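Local coordinates for PLP-Dependent L-Arginine Hydroxylase MppP (Streptomyces wadayamensis, PDB 6C92) that hydroxylates L-arginine with the help of pyridoxal 5'-phosphate and yields 2-ketoarginine as a product, at the interface of chains A and B. Sequence-based numbering; all coordinates share one arbitrary frame. Chains: chain A, PLP-Dependent L-Arginine Hydroxylase MppP; chain B, PLP-Dependent L-Arginine Hydroxylase MppP.

Contact 1: the interface of chains A and B. Residues chain A 88-89, 91-92, 229; chain B 88, 92, 250.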
# COMPACT_ATOMS: atom_id res chain seq x y z
N TYR A 88 0.02 -3.80 -2.15
CA TYR A 88 -0.17 -3.93 -0.70
C TYR A 88 -1.60 -4.28 -0.35
O TYR A 88 -1.86 -4.91 0.68
CB TYR A 88 0.22 -2.64 0.00
CG TYR A 88 1.63 -2.23 -0.19
CD1 TYR A 88 2.69 -3.05 0.23
CD2 TYR A 88 1.94 -1.00 -0.77
CE1 TYR A 88 4.01 -2.66 0.08
CE2 TYR A 88 3.26 -0.61 -0.94
CZ TYR A 88 4.29 -1.44 -0.53
OH TYR A 88 5.60 -1.07 -0.67
N SER A 89 -2.56 -3.80 -1.13
CA SER A 89 -3.96 -4.04 -0.89
C SER A 89 -4.70 -3.85 -2.20
O SER A 89 -4.19 -3.23 -3.12
CB SER A 89 -4.53 -3.08 0.14
OG SER A 89 -4.67 -1.79 -0.45
N SER A 91 -7.22 -1.84 -2.42
CA SER A 91 -7.44 -0.40 -2.54
C SER A 91 -6.24 0.28 -3.19
O SER A 91 -6.41 1.28 -3.89
CB SER A 91 -7.72 0.23 -1.17
OG SER A 91 -8.93 -0.25 -0.61
N VAL A 92 -5.02 -0.22 -2.93
CA VAL A 92 -3.87 0.34 -3.63
C VAL A 92 -3.97 0.01 -5.11
O VAL A 92 -3.75 0.87 -5.96
CB VAL A 92 -2.56 -0.16 -3.01
CG1 VAL A 92 -1.37 0.23 -3.86
CG2 VAL A 92 -2.39 0.37 -1.56
N LYS A 229 -1.77 -9.37 3.29
CA LYS A 229 -2.59 -9.64 2.12
C LYS A 229 -1.94 -9.00 0.90
O LYS A 229 -0.98 -8.24 1.01
CB LYS A 229 -4.02 -9.08 2.33
CG LYS A 229 -3.97 -7.55 2.46
CD LYS A 229 -5.24 -6.92 3.03
CE LYS A 229 -5.00 -5.42 3.28
NZ LYS A 229 -6.17 -4.77 3.94
N TYR B 88 0.82 1.54 4.48
CA TYR B 88 1.56 0.36 4.02
C TYR B 88 3.01 0.67 3.67
O TYR B 88 3.87 -0.21 3.77
CB TYR B 88 0.92 -0.22 2.78
CG TYR B 88 -0.52 -0.65 2.97
CD1 TYR B 88 -0.87 -1.57 3.96
CD2 TYR B 88 -1.53 -0.14 2.15
CE1 TYR B 88 -2.19 -1.96 4.13
CE2 TYR B 88 -2.85 -0.54 2.31
CZ TYR B 88 -3.17 -1.45 3.29
OH TYR B 88 -4.48 -1.84 3.46
N VAL B 92 3.02 5.03 -0.30
CA VAL B 92 1.58 5.19 -0.13
C VAL B 92 1.28 6.50 0.62
O VAL B 92 0.37 7.24 0.24
CB VAL B 92 0.97 3.95 0.54
CG1 VAL B 92 -0.48 4.18 0.96
CG2 VAL B 92 1.06 2.73 -0.41
N ILE B 250 -8.14 4.98 1.15
CA ILE B 250 -7.19 3.93 0.74
C ILE B 250 -7.11 2.80 1.76
O ILE B 250 -7.03 1.64 1.36
CB ILE B 250 -5.81 4.54 0.45
CG1 ILE B 250 -5.88 5.41 -0.83
CG2 ILE B 250 -4.74 3.45 0.24
CD1 ILE B 250 -4.72 6.24 -1.06
O HOH W 1 -6.16 -0.83 1.72
O HOH W 2 -5.98 -2.80 5.98

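Contact 2: the interface of chains A and B. Residues chain A 9-10, 13, 120; chain B 245, 248-249.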
# COMPACT_ATOMS: atom_id res chain seq x y z
N GLU A 9 -16.58 12.00 5.02
CA GLU A 9 -17.21 10.81 5.59
C GLU A 9 -17.36 9.76 4.49
O GLU A 9 -17.68 10.05 3.33
CB GLU A 9 -18.57 11.14 6.22
CG GLU A 9 -19.16 10.06 7.13
CD GLU A 9 -18.84 10.24 8.64
OE1 GLU A 9 -18.67 11.40 9.12
OE2 GLU A 9 -18.79 9.22 9.36
N ASN A 10 -17.11 8.52 4.89
CA ASN A 10 -17.26 7.36 4.02
C ASN A 10 -17.47 6.16 4.95
O ASN A 10 -17.47 6.31 6.18
CB ASN A 10 -16.04 7.19 3.12
CG ASN A 10 -14.75 7.21 3.90
OD1 ASN A 10 -14.71 6.74 5.04
ND2 ASN A 10 -13.68 7.77 3.31
N GLN A 13 -14.74 5.48 7.56
CA GLN A 13 -14.76 6.27 8.78
C GLN A 13 -15.75 5.72 9.80
O GLN A 13 -15.48 5.78 11.01
CB GLN A 13 -15.04 7.75 8.47
CG GLN A 13 -13.82 8.41 7.80
CD GLN A 13 -13.99 9.86 7.50
OE1 GLN A 13 -14.91 10.50 8.01
NE2 GLN A 13 -13.10 10.41 6.68
N ASP A 120 -15.27 6.43 -4.28
CA ASP A 120 -14.52 7.58 -3.77
C ASP A 120 -13.12 7.67 -4.36
O ASP A 120 -12.60 8.77 -4.57
CB ASP A 120 -14.47 7.52 -2.24
CG ASP A 120 -15.82 7.81 -1.61
OD1 ASP A 120 -16.69 8.37 -2.32
OD2 ASP A 120 -16.01 7.48 -0.44
N LYS B 245 -8.93 12.31 5.00
CA LYS B 245 -10.00 11.74 4.18
C LYS B 245 -9.43 10.81 3.11
O LYS B 245 -9.93 9.70 2.93
CB LYS B 245 -10.84 12.86 3.57
CG LYS B 245 -11.79 12.48 2.41
CD LYS B 245 -13.03 11.71 2.82
CE LYS B 245 -13.97 11.54 1.62
NZ LYS B 245 -14.24 10.11 1.25
N SER B 248 -8.30 7.57 4.51
CA SER B 248 -9.40 6.65 4.80
C SER B 248 -10.02 6.07 3.53
O SER B 248 -10.65 5.00 3.60
CB SER B 248 -10.45 7.36 5.66
OG SER B 248 -11.24 8.28 4.91
N ASP B 249 -9.87 6.73 2.38
CA ASP B 249 -10.30 6.12 1.12
C ASP B 249 -9.41 4.94 0.76
O ASP B 249 -9.89 3.99 0.14
CB ASP B 249 -10.28 7.12 -0.03
CG ASP B 249 -11.31 8.22 0.12
OD1 ASP B 249 -12.34 8.01 0.81
OD2 ASP B 249 -11.09 9.29 -0.48
O HOH W 3 -10.20 9.41 -2.98
O HOH W 4 -14.13 5.94 0.74

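Contact 3: the interface of chains A and B. Residues chain A 245, 248-249; chain B 10, 12-13, 120.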
# COMPACT_ATOMS: atom_id res chain seq x y z
N LYS A 245 3.32 1.63 -15.14
CA LYS A 245 4.11 2.79 -14.75
C LYS A 245 3.70 3.32 -13.38
O LYS A 245 4.54 3.56 -12.50
CB LYS A 245 3.99 3.89 -15.81
CG LYS A 245 4.72 5.22 -15.47
CD LYS A 245 6.24 5.11 -15.36
CE LYS A 245 6.91 6.51 -15.28
NZ LYS A 245 7.15 7.05 -13.89
N SER A 248 4.74 1.10 -10.59
CA SER A 248 6.16 1.23 -10.26
C SER A 248 6.48 2.56 -9.58
O SER A 248 7.50 2.65 -8.87
CB SER A 248 6.99 1.03 -11.54
OG SER A 248 6.91 2.12 -12.44
N ASP A 249 5.66 3.59 -9.76
CA ASP A 249 5.82 4.80 -8.95
C ASP A 249 5.48 4.53 -7.49
O ASP A 249 6.04 5.16 -6.58
CB ASP A 249 4.92 5.91 -9.47
CG ASP A 249 5.28 6.40 -10.87
OD1 ASP A 249 6.42 6.21 -11.34
OD2 ASP A 249 4.39 6.98 -11.52
N ASN B 10 11.76 4.64 -14.90
CA ASN B 10 12.07 5.26 -13.62
C ASN B 10 13.05 4.35 -12.89
O ASN B 10 13.37 3.25 -13.35
CB ASN B 10 10.80 5.52 -12.81
CG ASN B 10 9.98 4.26 -12.58
OD1 ASN B 10 10.54 3.18 -12.45
ND2 ASN B 10 8.66 4.40 -12.55
N THR B 12 12.74 2.64 -10.16
CA THR B 12 12.15 1.38 -9.71
C THR B 12 12.23 0.32 -10.80
O THR B 12 12.50 -0.85 -10.52
CB THR B 12 10.71 1.63 -9.27
OG1 THR B 12 10.72 2.59 -8.21
CG2 THR B 12 10.01 0.34 -8.78
N GLN B 13 12.01 0.71 -12.06
CA GLN B 13 12.09 -0.25 -13.16
C GLN B 13 13.51 -0.74 -13.39
O GLN B 13 13.70 -1.89 -13.81
CB GLN B 13 11.50 0.37 -14.42
CG GLN B 13 9.99 0.57 -14.27
CD GLN B 13 9.31 1.12 -15.51
OE1 GLN B 13 9.91 1.16 -16.59
NE2 GLN B 13 8.06 1.55 -15.36
N ASP B 120 7.61 11.76 -9.29
CA ASP B 120 6.65 11.14 -10.20
C ASP B 120 5.25 11.04 -9.58
O ASP B 120 4.25 11.18 -10.29
CB ASP B 120 7.14 9.76 -10.61
CG ASP B 120 8.38 9.83 -11.49
OD1 ASP B 120 8.62 10.88 -12.11
OD2 ASP B 120 9.09 8.83 -11.56
O HOH W 5 2.66 8.76 -10.57
O HOH W 6 8.91 6.58 -10.06

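Contact 1: the interface of chains A and B
A:Tyr88 and B:Tyr88 meet where two chains of the class I PLP-dependent aminotransferase family (the fold-type I PLP enzymes) come together, their side chains sliding past each other in opposite directions. The contact is made near the base of each ring: CB of A:Tyr88 lies 3.6 Å from CG of B:Tyr88, and CB of B:Tyr88 reaches CG of A:Tyr88 in the same way. In both tyrosines CG stands beside the backbone N and opposite the carbonyl carbon (chi1 near -60°), which directs the rings across the boundary. A beta-branched side chain suits each flank, because one methyl can lie against the ring: CG2 of A:Val92 packs 3.8 Å from CD2 of B:Tyr88, and CG2 of B:Val92 does the same to A:Tyr88. The phenol end of B:Tyr88 is tied down by water. Water 1 sits at the ring edge, in plane, 2.6 Å from OH of B:Tyr88, and also bonds OG of A:Ser89 and the backbone O of B:Ile250. A second water links this OH to NZ of A:Lys229, whose extended chain crosses the tyrosine at about a right angle; their direct bond, 3.4 Å between NZ and OH, is weak. Behind the first shell, A:Ser89 is the N-cap of helix 90-102: its small hydroxyl OG accepts from the backbone N of A:Val92 at 3.0 Å.

Contact 2: the interface of chains A and B
A polar, charge-bearing interface between two class I aminotransferase-family chains fastens the N-terminal segment of chain A, through the side-chain amide of A:Asn10, to helix 243-250 of chain B, and so is likely to contribute to holding the two chains together. An amide suits this place because it can donate and accept at once. ND2 of A:Asn10 bonds OG of B:Ser248 at 3.0 Å, almost straight (167° at H) and in the amide plane of A:Asn10. It also gives a more bent bond, 2.8 Å, to OD1 of B:Asp249, met nearly along its C-O axis but tilted from the amide plane; the amide and carboxylate planes are 60° apart. The other end of the amide turns back to its own chain: OD1 of A:Asn10 caps helix 11-16 by accepting from the backbone N of A:Gln13 at 2.8 Å, which fixes the flip of the amide. B:Lys245, bent at chi2 and chi4, curls back so that NZ reaches the syn lone pair of OD1 of its own B:Asp249 at 2.9 Å. The same NZ makes a longer salt bridge, 3.6 Å, to OD2 of A:Asp120, a residue that can also bind magnesium. Water 4 joins OD2 of A:Asp120 to OD1 of B:Asp249, and water 3 joins the backbone O of A:Asp120 to OD2 of B:Asp249.

Contact 3: the interface of chains A and B
OG of A:Ser248 is gripped by two amides of chain B and by its own helix, at the boundary between two chains of the class I aminotransferase family. ND2 of B:Asn10 donates to it at 2.9 Å along a nearly straight line (171° at H), and NE2 of B:Gln13 donates at 3.2 Å; the hydroxyl lies in the plane of each amide. OG sits between the backbone N and the carbonyl carbon of A:Ser248 (chi1 73°), where it can hand its own proton to the backbone O of A:Lys245 one helical turn earlier, 2.8 Å away. Serine suits the spot, being a short hydroxyl that both donates and accepts. With an alanine here, ND2 of B:Asn10 and NE2 of B:Gln13 would probably lose their shared acceptor, freeing the N-terminal segment of chain B to shift. Beside it, OD1 of A:Asp249 takes a weak bond from ND2 of B:Asn10, while its syn lone pair holds NZ of A:Lys245 at 2.8 Å. That ammonium also faces OD2 of B:Asp120 at 3.5 Å, a salt bridge across the boundary made by a lysine side chain that crosses the aspartate at about a right angle. CB of B:Asp120 rests 3.8 Å from CG of A:Asp249. Water 6 lies 2.7 Å from OD2 of B:Asp120 and also bonds OD1 of A:Asp249.

Contacts 2 and 3 are one arrangement made twice with the chains exchanged: each joins Asn10, Gln13 and Asp120 of one chain to helix 243-250 of the other. Their C-alpha centres lie about 27 Å apart, while contact 1 sits between them, about 14 Å from contact 2 and 17 Å from contact 3, close to the approximate twofold axis. Helix 243-250 of chain B ties contact 1 to contact 2 through B:Ile250. A packed centre flanked by two polar clasps is what a symmetric dimer would show, consistent with the fold family.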